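Local structure of 6-O-methylguanine DNA methyltransferase (Enterococcus faecalis, 2B6C) at residues Phe9-Glu14 against Gln26-Gly31; Ala30-Pro35 against Glu68-Tyr73; Tyr22-Phe27 against Lys101-Ser106; Gln43-Ser48 against Ile76-Gln81. The protein is of uncertain function but, as a member of the AlkD-like DNA alkylation repair family, probably recognises or removes alkylated bases in DNA. One frame throughout, in Å; residues are numbered along the deposited sequence.

In the fold
The four contacts show how an all-helical protein ties its first helices together through loops (contacts 1-3) and direct helix packing (contact 4). Contacts 1 and 2 share A30 and G31 and lie with centres about 7 Å apart, so one turn is held by the N-terminal segment and by helix 69-81. Contact 3 shares Q26 and F27 with contact 1; its centre is about 11 Å from that of contact 2, and R69 and Y73 link the two through D105 and the carbonyl of K101. Contact 4 packs helix 34-48 on helix 69-81, its centre about 14 Å from that of contact 2. Glycerol, probably from crystallisation, binds K11 in contact 1 and E68 in contact 2.

Contact 1 (Phe9-Glu14 against Gln26-Gly31); sequences FQKNPE and QFVFAG
V28 meets K11 where the N-terminal segment passes the loop, its CG1 methyl lying 4.0 Å from K11 NZ. The next residue takes the charge: K11 NZ donates to the carbonyl O of F29 at 2.8 Å, approaching from 27° out of the carbonyl plane. K11 CG stands anti to its backbone N, beside the carbonyl carbon (chi1 167°), and bends further along the chain bring CE to 3.1 Å from that same F29 O. A glycerol, probably from the crystallisation liquor, is a second partner of the ammonium group. The ring of F29 leads the other way, packing on A16 and M19 of helix 13-22 and on Y73 of helix 69-81.

The two segments flank one helix: residues 9-12 lead into helix 13-22 and residues 26-31 follow it. N12 is the N-cap, its OD1 accepting from the backbone N of T15.

At A30 the main chains meet, and the carbonyl O receives N12 N at 2.8 Å with an angle of 160° at the hydrogen, the donor lying nearly along the C=O axis. K11 CA adds a C-H...O contact to the same A30 oxygen at 3.5 Å. The CB of A30 meets F9 CB at 4.1 Å, while the F9 ring stacks on Y71, whose OH binds F9 N. G31 closes the segment: having no side chain, it brings CA close to N12 O, and its own O rests 3.5 Å from N12 CB.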
# COMPACT_ATOMS: atom_id res chain seq x y z
N PHE B 9 3.21 25.88 4.00
CA PHE B 9 3.96 25.83 5.23
C PHE B 9 4.13 27.24 5.80
O PHE B 9 4.24 28.23 5.07
CB PHE B 9 5.31 25.16 5.03
CG PHE B 9 5.22 23.72 4.61
CD1 PHE B 9 5.83 23.30 3.43
CD2 PHE B 9 4.53 22.79 5.38
CE1 PHE B 9 5.75 21.96 3.03
CE2 PHE B 9 4.46 21.45 4.99
CZ PHE B 9 5.06 21.04 3.82
N GLN B 10 4.12 27.31 7.13
CA GLN B 10 4.41 28.53 7.86
C GLN B 10 5.93 28.68 7.98
O GLN B 10 6.63 27.73 8.34
CB GLN B 10 3.76 28.47 9.24
CG GLN B 10 3.29 29.82 9.73
CD GLN B 10 2.32 30.49 8.75
OE1 GLN B 10 2.43 31.70 8.48
NE2 GLN B 10 1.38 29.72 8.19
N LYS B 11 6.43 29.87 7.67
CA LYS B 11 7.86 30.13 7.68
C LYS B 11 8.42 30.18 9.11
O LYS B 11 7.95 30.94 9.97
CB LYS B 11 8.17 31.40 6.85
CG LYS B 11 9.58 31.98 7.01
CD LYS B 11 10.24 32.25 5.65
CE LYS B 11 11.10 31.04 5.21
NZ LYS B 11 11.68 31.16 3.82
N ASN B 12 9.40 29.33 9.36
CA ASN B 12 10.13 29.34 10.63
C ASN B 12 11.58 29.74 10.36
O ASN B 12 12.42 28.89 10.05
CB ASN B 12 10.02 27.99 11.36
CG ASN B 12 10.81 27.96 12.68
OD1 ASN B 12 11.72 28.79 12.92
ND2 ASN B 12 10.44 27.02 13.55
N PRO B 13 11.87 31.05 10.48
CA PRO B 13 13.12 31.66 10.01
C PRO B 13 14.38 31.09 10.65
O PRO B 13 15.41 30.97 9.96
CB PRO B 13 12.97 33.14 10.40
CG PRO B 13 11.55 33.34 10.66
CD PRO B 13 10.98 32.04 11.10
N GLU B 14 14.31 30.73 11.93
CA GLU B 14 15.49 30.23 12.62
C GLU B 14 15.82 28.79 12.20
O GLU B 14 16.98 28.44 11.96
CB GLU B 14 15.34 30.35 14.14
CG GLU B 14 15.38 31.82 14.64
CD GLU B 14 16.19 32.01 15.96
OE1 GLU B 14 17.01 31.11 16.29
OE2 GLU B 14 16.01 33.05 16.65
N GLN B 26 22.04 26.75 -0.82
CA GLN B 26 21.67 26.83 -2.23
C GLN B 26 20.18 26.62 -2.47
O GLN B 26 19.75 26.68 -3.60
CB GLN B 26 22.49 25.82 -3.03
CG GLN B 26 22.25 24.39 -2.62
CD GLN B 26 23.26 23.48 -3.26
OE1 GLN B 26 23.47 23.50 -4.48
NE2 GLN B 26 23.91 22.68 -2.44
N PHE B 27 19.41 26.38 -1.41
CA PHE B 27 17.97 26.28 -1.49
C PHE B 27 17.38 27.23 -0.50
O PHE B 27 18.00 27.52 0.53
CB PHE B 27 17.47 24.86 -1.14
CG PHE B 27 18.01 23.80 -2.04
CD1 PHE B 27 19.00 22.93 -1.59
CD2 PHE B 27 17.51 23.65 -3.35
CE1 PHE B 27 19.54 21.93 -2.44
CE2 PHE B 27 18.05 22.67 -4.22
CZ PHE B 27 19.09 21.82 -3.75
N VAL B 28 16.17 27.70 -0.80
CA VAL B 28 15.35 28.42 0.17
C VAL B 28 14.55 27.37 0.97
O VAL B 28 13.94 26.45 0.38
CB VAL B 28 14.46 29.51 -0.54
CG1 VAL B 28 13.61 30.34 0.47
CG2 VAL B 28 15.34 30.46 -1.35
N PHE B 29 14.54 27.49 2.30
CA PHE B 29 13.73 26.62 3.15
C PHE B 29 12.60 27.37 3.82
O PHE B 29 12.72 28.59 4.10
CB PHE B 29 14.60 25.94 4.23
CG PHE B 29 15.31 24.71 3.74
CD1 PHE B 29 16.51 24.82 3.04
CD2 PHE B 29 14.76 23.44 3.95
CE1 PHE B 29 17.17 23.63 2.54
CE2 PHE B 29 15.40 22.27 3.48
CZ PHE B 29 16.62 22.38 2.80
N ALA B 30 11.52 26.66 4.12
CA ALA B 30 10.45 27.24 4.93
C ALA B 30 10.84 27.09 6.41
O ALA B 30 10.47 27.90 7.22
CB ALA B 30 9.10 26.58 4.64
N GLY B 31 11.59 26.04 6.73
CA GLY B 31 11.96 25.74 8.10
C GLY B 31 11.05 24.71 8.74
O GLY B 31 10.69 24.86 9.91

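Contact 2 (Ala30-Pro35 against Glu68-Tyr73); sequences AGIPAP and EREYQY
Three successive backbone N-H groups, those of A30, G31 and I32, converge on the carboxylate of E70. A30 N gives the straightest bond, reaching OE1 of E70 at 2.8 Å with 176° at the hydrogen, on the syn lone pair of OE1. OE2 of E70 accepts twice. G31 N meets it on the syn side at 2.7 Å, more bent at 140°, whereas I32 N comes from the anti side at 2.9 Å and 169°. With both oxygens engaged, the carboxylate is held against rotation, and this buried group probably stays ionised among so many donors. E70 CG lies beside its own backbone N, anti to the carbonyl carbon, and a bend at the next bond turns CD toward the loop.

Packing adds to these bonds. The side chains of I32 and E70 cross at about a right angle, with E70 CG 3.6 Å from I32 O and 4.1 Å from I32 CB. The CB of A30 sits 3.6 Å from E70 OE1. R37 of helix 34-48 and M19 of helix 13-22 also touch the E70 side chain.

Right-handed helical backbone angles at A30 followed by left-handed ones at G31 form a nest, the anion-binding turn in which consecutive amides point inward; here its anion is a glutamate from the first turn of helix 69-81.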
# COMPACT_ATOMS: atom_id res chain seq x y z
N ALA B 30 11.52 26.66 4.12
CA ALA B 30 10.45 27.24 4.93
C ALA B 30 10.84 27.09 6.41
O ALA B 30 10.47 27.90 7.22
CB ALA B 30 9.10 26.58 4.64
N GLY B 31 11.59 26.04 6.73
CA GLY B 31 11.96 25.74 8.10
C GLY B 31 11.05 24.71 8.74
O GLY B 31 10.69 24.86 9.91
N ILE B 32 10.72 23.66 7.98
CA ILE B 32 9.87 22.58 8.45
C ILE B 32 10.62 21.25 8.44
O ILE B 32 10.73 20.62 7.39
CB ILE B 32 8.63 22.38 7.52
CG1 ILE B 32 7.97 23.72 7.17
CG2 ILE B 32 7.61 21.42 8.19
CD1 ILE B 32 7.32 24.44 8.36
N PRO B 33 11.09 20.81 9.61
CA PRO B 33 11.80 19.52 9.64
C PRO B 33 10.89 18.35 9.19
O PRO B 33 9.66 18.47 9.24
CB PRO B 33 12.23 19.38 11.11
CG PRO B 33 12.25 20.88 11.63
CD PRO B 33 11.03 21.43 10.94
N ALA B 34 11.51 17.27 8.73
CA ALA B 34 10.83 16.11 8.14
C ALA B 34 9.68 15.56 8.98
O ALA B 34 8.57 15.45 8.45
CB ALA B 34 11.81 15.02 7.78
N PRO B 35 9.91 15.25 10.29
CA PRO B 35 8.77 14.69 11.05
C PRO B 35 7.59 15.64 11.08
O PRO B 35 6.46 15.20 10.92
CB PRO B 35 9.35 14.43 12.45
CG PRO B 35 10.85 14.35 12.23
CD PRO B 35 11.12 15.33 11.12
N GLU B 68 10.27 26.93 -1.84
CA GLU B 68 10.89 26.32 -0.68
C GLU B 68 11.14 24.84 -0.90
O GLU B 68 10.32 24.13 -1.52
CB GLU B 68 10.02 26.57 0.54
CG GLU B 68 9.78 28.03 0.78
CD GLU B 68 8.62 28.70 -0.04
OE1 GLU B 68 8.02 28.15 -1.01
OE2 GLU B 68 8.35 29.85 0.30
N ARG B 69 12.28 24.41 -0.39
CA ARG B 69 12.79 23.05 -0.58
C ARG B 69 11.79 21.97 -0.07
O ARG B 69 11.63 20.95 -0.68
CB ARG B 69 14.13 22.95 0.16
CG ARG B 69 14.96 21.71 -0.15
CD ARG B 69 14.93 21.35 -1.62
NE ARG B 69 16.00 20.41 -1.98
CZ ARG B 69 16.24 19.99 -3.22
NH1 ARG B 69 15.47 20.42 -4.22
NH2 ARG B 69 17.25 19.14 -3.46
N GLU B 70 11.11 22.23 1.03
CA GLU B 70 10.17 21.23 1.60
C GLU B 70 9.02 20.86 0.61
O GLU B 70 8.47 19.77 0.68
CB GLU B 70 9.64 21.71 2.95
CG GLU B 70 10.75 21.92 3.99
CD GLU B 70 11.18 23.37 4.12
OE1 GLU B 70 11.20 24.11 3.12
OE2 GLU B 70 11.51 23.78 5.24
N TYR B 71 8.69 21.75 -0.31
CA TYR B 71 7.73 21.45 -1.36
C TYR B 71 8.23 20.44 -2.38
O TYR B 71 7.42 19.70 -2.94
CB TYR B 71 7.27 22.72 -2.05
CG TYR B 71 6.48 23.62 -1.11
CD1 TYR B 71 5.24 23.20 -0.57
CD2 TYR B 71 6.96 24.87 -0.76
CE1 TYR B 71 4.51 24.03 0.28
CE2 TYR B 71 6.25 25.70 0.11
CZ TYR B 71 5.03 25.27 0.62
OH TYR B 71 4.34 26.11 1.48
N GLN B 72 9.55 20.39 -2.62
CA GLN B 72 10.11 19.29 -3.46
C GLN B 72 9.98 17.98 -2.72
O GLN B 72 9.69 16.95 -3.33
CB GLN B 72 11.57 19.50 -3.89
CG GLN B 72 11.79 20.53 -4.97
CD GLN B 72 11.89 21.93 -4.44
OE1 GLN B 72 10.92 22.71 -4.50
NE2 GLN B 72 13.06 22.29 -3.93
N TYR B 73 10.13 18.03 -1.39
CA TYR B 73 10.01 16.82 -0.56
C TYR B 73 8.57 16.34 -0.58
O TYR B 73 8.32 15.13 -0.61
CB TYR B 73 10.43 17.04 0.89
CG TYR B 73 11.85 17.53 1.13
CD1 TYR B 73 12.87 17.27 0.20
CD2 TYR B 73 12.18 18.20 2.33
CE1 TYR B 73 14.16 17.70 0.43
CE2 TYR B 73 13.48 18.65 2.57
CZ TYR B 73 14.48 18.38 1.63
OH TYR B 73 15.77 18.79 1.87

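Contact 3 (Tyr22-Phe27 against Lys101-Ser106); sequences YMKHQF and KAWWDS
One ordered water joins Y22, W103 and W104, giving a hydrogen to the carbonyl O of Y22 at 2.7 Å and accepting from NE1 of both tryptophans, each 3.0 Å away. It lies in the plane of each indole, at the edge. The contact sets the Schellman motif that ends helix 13-22, with K24 at C-prime, against the start of helix 104-120, where W103 is the N-cap.

Q26 places its amide over W103. NE2 stands 3.1 Å above the ring plane, over its centre, with amide and indole planes 59° apart. A bond from Q26 NE2 to M23 O, 3.0 Å and 164° at the hydrogen, fixes the rotation of that amide. Q26 CG takes the crowded position between backbone N and carbonyl carbon, and the chain beyond is extended.

F27 turns its edge to the face of the W103 five-membered ring in an offset edge-to-face pair, and its CE1 lies 3.5 Å from W103 CB. R69 adds a cation-pi contact to F27 and a salt bridge to D105, whose OD2 is paired with Y73 OH.

Selenomethionine M23 makes Met-aromatic contacts with both indoles: SE sits at the edge of W103, 3.7 Å from CD1, and meets W104 obliquely. Beyond it the M23 CE methyl reaches D105 CB at 3.6 Å, and Y22 CE1 meets the edge of W104 3.7 Å from CZ2.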
# COMPACT_ATOMS: atom_id res chain seq x y z
N TYR B 22 22.82 23.62 6.15
CA TYR B 22 23.16 22.23 6.04
C TYR B 22 23.24 21.73 4.58
O TYR B 22 24.05 20.83 4.25
CB TYR B 22 22.13 21.47 6.87
CG TYR B 22 22.30 19.99 6.88
CD1 TYR B 22 21.36 19.17 6.25
CD2 TYR B 22 23.39 19.40 7.54
CE1 TYR B 22 21.49 17.79 6.28
CE2 TYR B 22 23.55 18.01 7.57
CZ TYR B 22 22.58 17.22 6.94
OH TYR B 22 22.71 15.85 6.94
N MSE B 23 22.42 22.33 3.71
CA MSE B 23 22.48 22.08 2.27
C MSE B 23 23.32 23.09 1.57
O MSE B 23 23.17 23.26 0.36
CB MSE B 23 21.08 22.08 1.64
CG MSE B 23 20.17 21.14 2.30
SE MSE B 23 20.85 19.25 2.29
CE MSE B 23 19.40 18.47 3.25
N LYS B 24 24.22 23.76 2.30
CA LYS B 24 25.19 24.71 1.75
C LYS B 24 24.55 25.93 1.06
O LYS B 24 25.06 26.41 0.03
CB LYS B 24 26.22 24.04 0.80
CG LYS B 24 26.89 22.77 1.32
CD LYS B 24 28.35 23.02 1.63
CE LYS B 24 29.07 21.71 1.79
NZ LYS B 24 30.47 21.70 1.28
N HIS B 25 23.44 26.43 1.63
CA HIS B 25 22.85 27.73 1.24
C HIS B 25 22.47 27.83 -0.21
O HIS B 25 22.54 28.92 -0.79
CB HIS B 25 23.81 28.90 1.55
CG HIS B 25 24.18 29.00 2.99
ND1 HIS B 25 23.32 29.46 3.96
CD2 HIS B 25 25.33 28.67 3.62
CE1 HIS B 25 23.93 29.43 5.13
NE2 HIS B 25 25.15 28.95 4.95
N GLN B 26 22.04 26.75 -0.82
CA GLN B 26 21.67 26.83 -2.23
C GLN B 26 20.18 26.62 -2.47
O GLN B 26 19.75 26.68 -3.60
CB GLN B 26 22.49 25.82 -3.03
CG GLN B 26 22.25 24.39 -2.62
CD GLN B 26 23.26 23.48 -3.26
OE1 GLN B 26 23.47 23.50 -4.48
NE2 GLN B 26 23.91 22.68 -2.44
N PHE B 27 19.41 26.38 -1.41
CA PHE B 27 17.97 26.28 -1.49
C PHE B 27 17.38 27.23 -0.50
O PHE B 27 18.00 27.52 0.53
CB PHE B 27 17.47 24.86 -1.14
CG PHE B 27 18.01 23.80 -2.04
CD1 PHE B 27 19.00 22.93 -1.59
CD2 PHE B 27 17.51 23.65 -3.35
CE1 PHE B 27 19.54 21.93 -2.44
CE2 PHE B 27 18.05 22.67 -4.22
CZ PHE B 27 19.09 21.82 -3.75
N LYS B 101 16.65 20.85 -9.59
CA LYS B 101 16.82 21.26 -8.20
C LYS B 101 17.59 20.15 -7.42
O LYS B 101 17.19 19.76 -6.32
CB LYS B 101 15.47 21.57 -7.53
CG LYS B 101 14.53 22.42 -8.39
CD LYS B 101 13.33 22.87 -7.59
CE LYS B 101 12.60 24.06 -8.19
NZ LYS B 101 11.71 24.63 -7.14
N ALA B 102 18.65 19.65 -8.02
CA ALA B 102 19.32 18.45 -7.57
C ALA B 102 20.37 18.70 -6.51
O ALA B 102 21.25 19.58 -6.66
CB ALA B 102 19.96 17.72 -8.75
N TRP B 103 20.28 17.89 -5.45
CA TRP B 103 21.32 17.82 -4.43
C TRP B 103 21.09 16.44 -3.80
O TRP B 103 20.13 15.78 -4.16
CB TRP B 103 21.16 18.96 -3.41
CG TRP B 103 22.33 19.15 -2.47
CD1 TRP B 103 22.30 19.08 -1.11
CD2 TRP B 103 23.69 19.47 -2.84
NE1 TRP B 103 23.56 19.35 -0.60
CE2 TRP B 103 24.42 19.61 -1.64
CE3 TRP B 103 24.34 19.70 -4.07
CZ2 TRP B 103 25.78 19.94 -1.62
CZ3 TRP B 103 25.71 20.03 -4.05
CH2 TRP B 103 26.40 20.13 -2.83
N TRP B 104 21.91 16.01 -2.84
CA TRP B 104 21.78 14.60 -2.40
C TRP B 104 20.40 14.34 -1.75
O TRP B 104 19.89 13.23 -1.77
CB TRP B 104 22.94 14.20 -1.47
CG TRP B 104 22.96 15.00 -0.17
CD1 TRP B 104 23.75 16.11 0.11
CD2 TRP B 104 22.17 14.77 1.00
NE1 TRP B 104 23.48 16.56 1.38
CE2 TRP B 104 22.53 15.77 1.95
CE3 TRP B 104 21.22 13.79 1.36
CZ2 TRP B 104 21.96 15.82 3.22
CZ3 TRP B 104 20.62 13.87 2.62
CH2 TRP B 104 21.01 14.88 3.54
N ASP B 105 19.80 15.38 -1.16
CA ASP B 105 18.55 15.23 -0.45
C ASP B 105 17.38 14.87 -1.39
O ASP B 105 16.63 13.92 -1.11
CB ASP B 105 18.26 16.46 0.44
CG ASP B 105 18.16 17.77 -0.35
OD1 ASP B 105 18.80 17.92 -1.40
OD2 ASP B 105 17.42 18.70 0.10
N SER B 106 17.23 15.60 -2.50
CA SER B 106 16.18 15.26 -3.49
C SER B 106 16.50 14.04 -4.35
O SER B 106 15.62 13.26 -4.65
CB SER B 106 15.86 16.45 -4.42
OG SER B 106 16.95 16.73 -5.29
O HOH W 1 24.60 19.23 2.20

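Contact 4 (Gln43-Ser48 against Ile76-Gln81); sequences QLLKES and IDLALQ
L45 and L78 carry the apolar part of this helix-helix contact, their CD2 methyls meeting at 3.6 Å as the two side chains approach at an oblique angle. L45 CG lies anti to the carbonyl carbon (chi1 -65°), beside the backbone N, and its two methyls then divide the work. CD2 also lies 3.9 Å from D77 CB, while CD1 faces the Q81 side chain at a CG distance of 4.1 Å, the two chains crossing at about a right angle. S48 also presses on L78 CD2, its CB coming to 3.5 Å, closer than usual for carbon atoms and a sign of tight packing. L44 contributes more distantly, with CG 4.5 Å from L78 CD2. Beyond the pair, I60 and Y63 of helix 53-65, together with W51, pack on L78.

No hydrogen bond runs directly between the two segments, and several polar groups find partners elsewhere. S48 OG turns back to its own helix and donates to L45 O at 2.6 Å; it is also bonded to ND2 of N82, just past helix 69-81. D77 pairs through OD2 with R37, an earlier residue of helix 34-48, so a salt bridge lies on the same interface as the leucines. H49 likewise reaches across, its NE2 bonding to Q81 O. In one of its two conformers K46 NZ bonds to L120 O of the second subunit.

The axes of segments 43-48 and 76-81 approach to 9.6 Å, their directions 44° from parallel, an arrangement consistent with the stacked helices of the HEAT-like AlkD superhelix.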
# COMPACT_ATOMS: atom_id res chain seq x y z
N GLN B 43 -2.67 14.44 5.37
CA GLN B 43 -3.97 14.43 4.74
C GLN B 43 -3.88 14.71 3.24
O GLN B 43 -4.62 14.11 2.48
CB GLN B 43 -4.99 15.34 5.44
CG GLN B 43 -5.35 14.93 6.88
CD GLN B 43 -5.68 13.44 7.07
OE1 GLN B 43 -4.97 12.72 7.78
NE2 GLN B 43 -6.75 12.97 6.43
N LEU B 44 -2.97 15.56 2.79
CA LEU B 44 -2.79 15.75 1.37
C LEU B 44 -2.33 14.45 0.71
O LEU B 44 -2.80 14.10 -0.39
CB LEU B 44 -1.79 16.90 1.08
CG LEU B 44 -1.34 17.04 -0.38
CD1 LEU B 44 -2.36 17.84 -1.15
CD2 LEU B 44 -0.00 17.74 -0.37
N LEU B 45 -1.42 13.72 1.36
CA LEU B 45 -0.93 12.48 0.79
C LEU B 45 -2.07 11.46 0.71
O LEU B 45 -2.17 10.72 -0.26
CB LEU B 45 0.29 11.93 1.57
CG LEU B 45 1.53 12.85 1.50
CD1 LEU B 45 2.66 12.29 2.37
CD2 LEU B 45 2.05 13.03 0.08
N LYS B 46 -2.93 11.43 1.73
CA LYS B 46 -4.08 10.53 1.75
C LYS B 46 -5.03 10.81 0.58
O LYS B 46 -5.45 9.89 -0.10
CB LYS B 46 -4.81 10.63 3.09
CG LYS B 46 -6.20 9.98 3.14
CD LYS B 46 -6.92 10.26 4.47
CE LYS B 46 -6.26 9.57 5.65
NZ LYS B 46 -7.16 9.48 6.84
N GLU B 47 -5.38 12.07 0.34
CA GLU B 47 -6.35 12.36 -0.72
C GLU B 47 -5.75 12.22 -2.12
O GLU B 47 -6.48 12.02 -3.07
CB GLU B 47 -7.07 13.71 -0.50
CG GLU B 47 -6.62 14.89 -1.37
CD GLU B 47 -7.68 15.99 -1.50
OE1 GLU B 47 -8.62 16.00 -0.67
OE2 GLU B 47 -7.57 16.83 -2.42
N SER B 48 -4.42 12.28 -2.22
CA SER B 48 -3.74 12.19 -3.50
C SER B 48 -4.01 10.86 -4.22
O SER B 48 -4.07 10.83 -5.44
CB SER B 48 -2.24 12.40 -3.32
OG SER B 48 -1.64 11.22 -2.78
N ILE B 76 7.92 14.63 -4.02
CA ILE B 76 8.48 13.26 -4.10
C ILE B 76 7.66 12.30 -3.22
O ILE B 76 7.46 11.13 -3.60
CB ILE B 76 10.00 13.22 -3.76
CG1 ILE B 76 10.74 14.18 -4.70
CG2 ILE B 76 10.52 11.77 -3.93
CD1 ILE B 76 12.24 14.49 -4.38
N ASP B 77 7.16 12.80 -2.08
CA ASP B 77 6.24 12.00 -1.24
C ASP B 77 4.95 11.67 -2.00
O ASP B 77 4.42 10.59 -1.86
CB ASP B 77 5.90 12.71 0.09
CG ASP B 77 6.97 12.53 1.16
OD1 ASP B 77 7.88 11.66 1.00
OD2 ASP B 77 6.90 13.27 2.16
N LEU B 78 4.45 12.61 -2.79
CA LEU B 78 3.26 12.33 -3.61
C LEU B 78 3.49 11.17 -4.59
O LEU B 78 2.62 10.31 -4.78
CB LEU B 78 2.79 13.57 -4.38
CG LEU B 78 2.12 14.64 -3.52
CD1 LEU B 78 2.01 15.95 -4.29
CD2 LEU B 78 0.72 14.18 -3.10
N ALA B 79 4.67 11.18 -5.19
CA ALA B 79 5.08 10.14 -6.11
C ALA B 79 5.30 8.84 -5.36
O ALA B 79 4.80 7.78 -5.75
CB ALA B 79 6.35 10.59 -6.88
N LEU B 80 6.04 8.90 -4.26
CA LEU B 80 6.30 7.72 -3.45
C LEU B 80 5.02 7.03 -2.93
O LEU B 80 4.90 5.82 -2.97
CB LEU B 80 7.15 8.10 -2.25
CG LEU B 80 8.64 7.88 -2.37
CD1 LEU B 80 9.30 8.82 -1.35
CD2 LEU B 80 8.90 6.39 -2.05
N GLN B 81 4.09 7.83 -2.43
CA GLN B 81 2.80 7.32 -1.92
C GLN B 81 1.91 6.68 -2.99
O GLN B 81 1.09 5.83 -2.67
CB GLN B 81 2.01 8.45 -1.23
CG GLN B 81 2.59 8.91 0.11
CD GLN B 81 3.17 7.79 0.98
OE1 GLN B 81 4.39 7.55 0.99
NE2 GLN B 81 2.31 7.11 1.73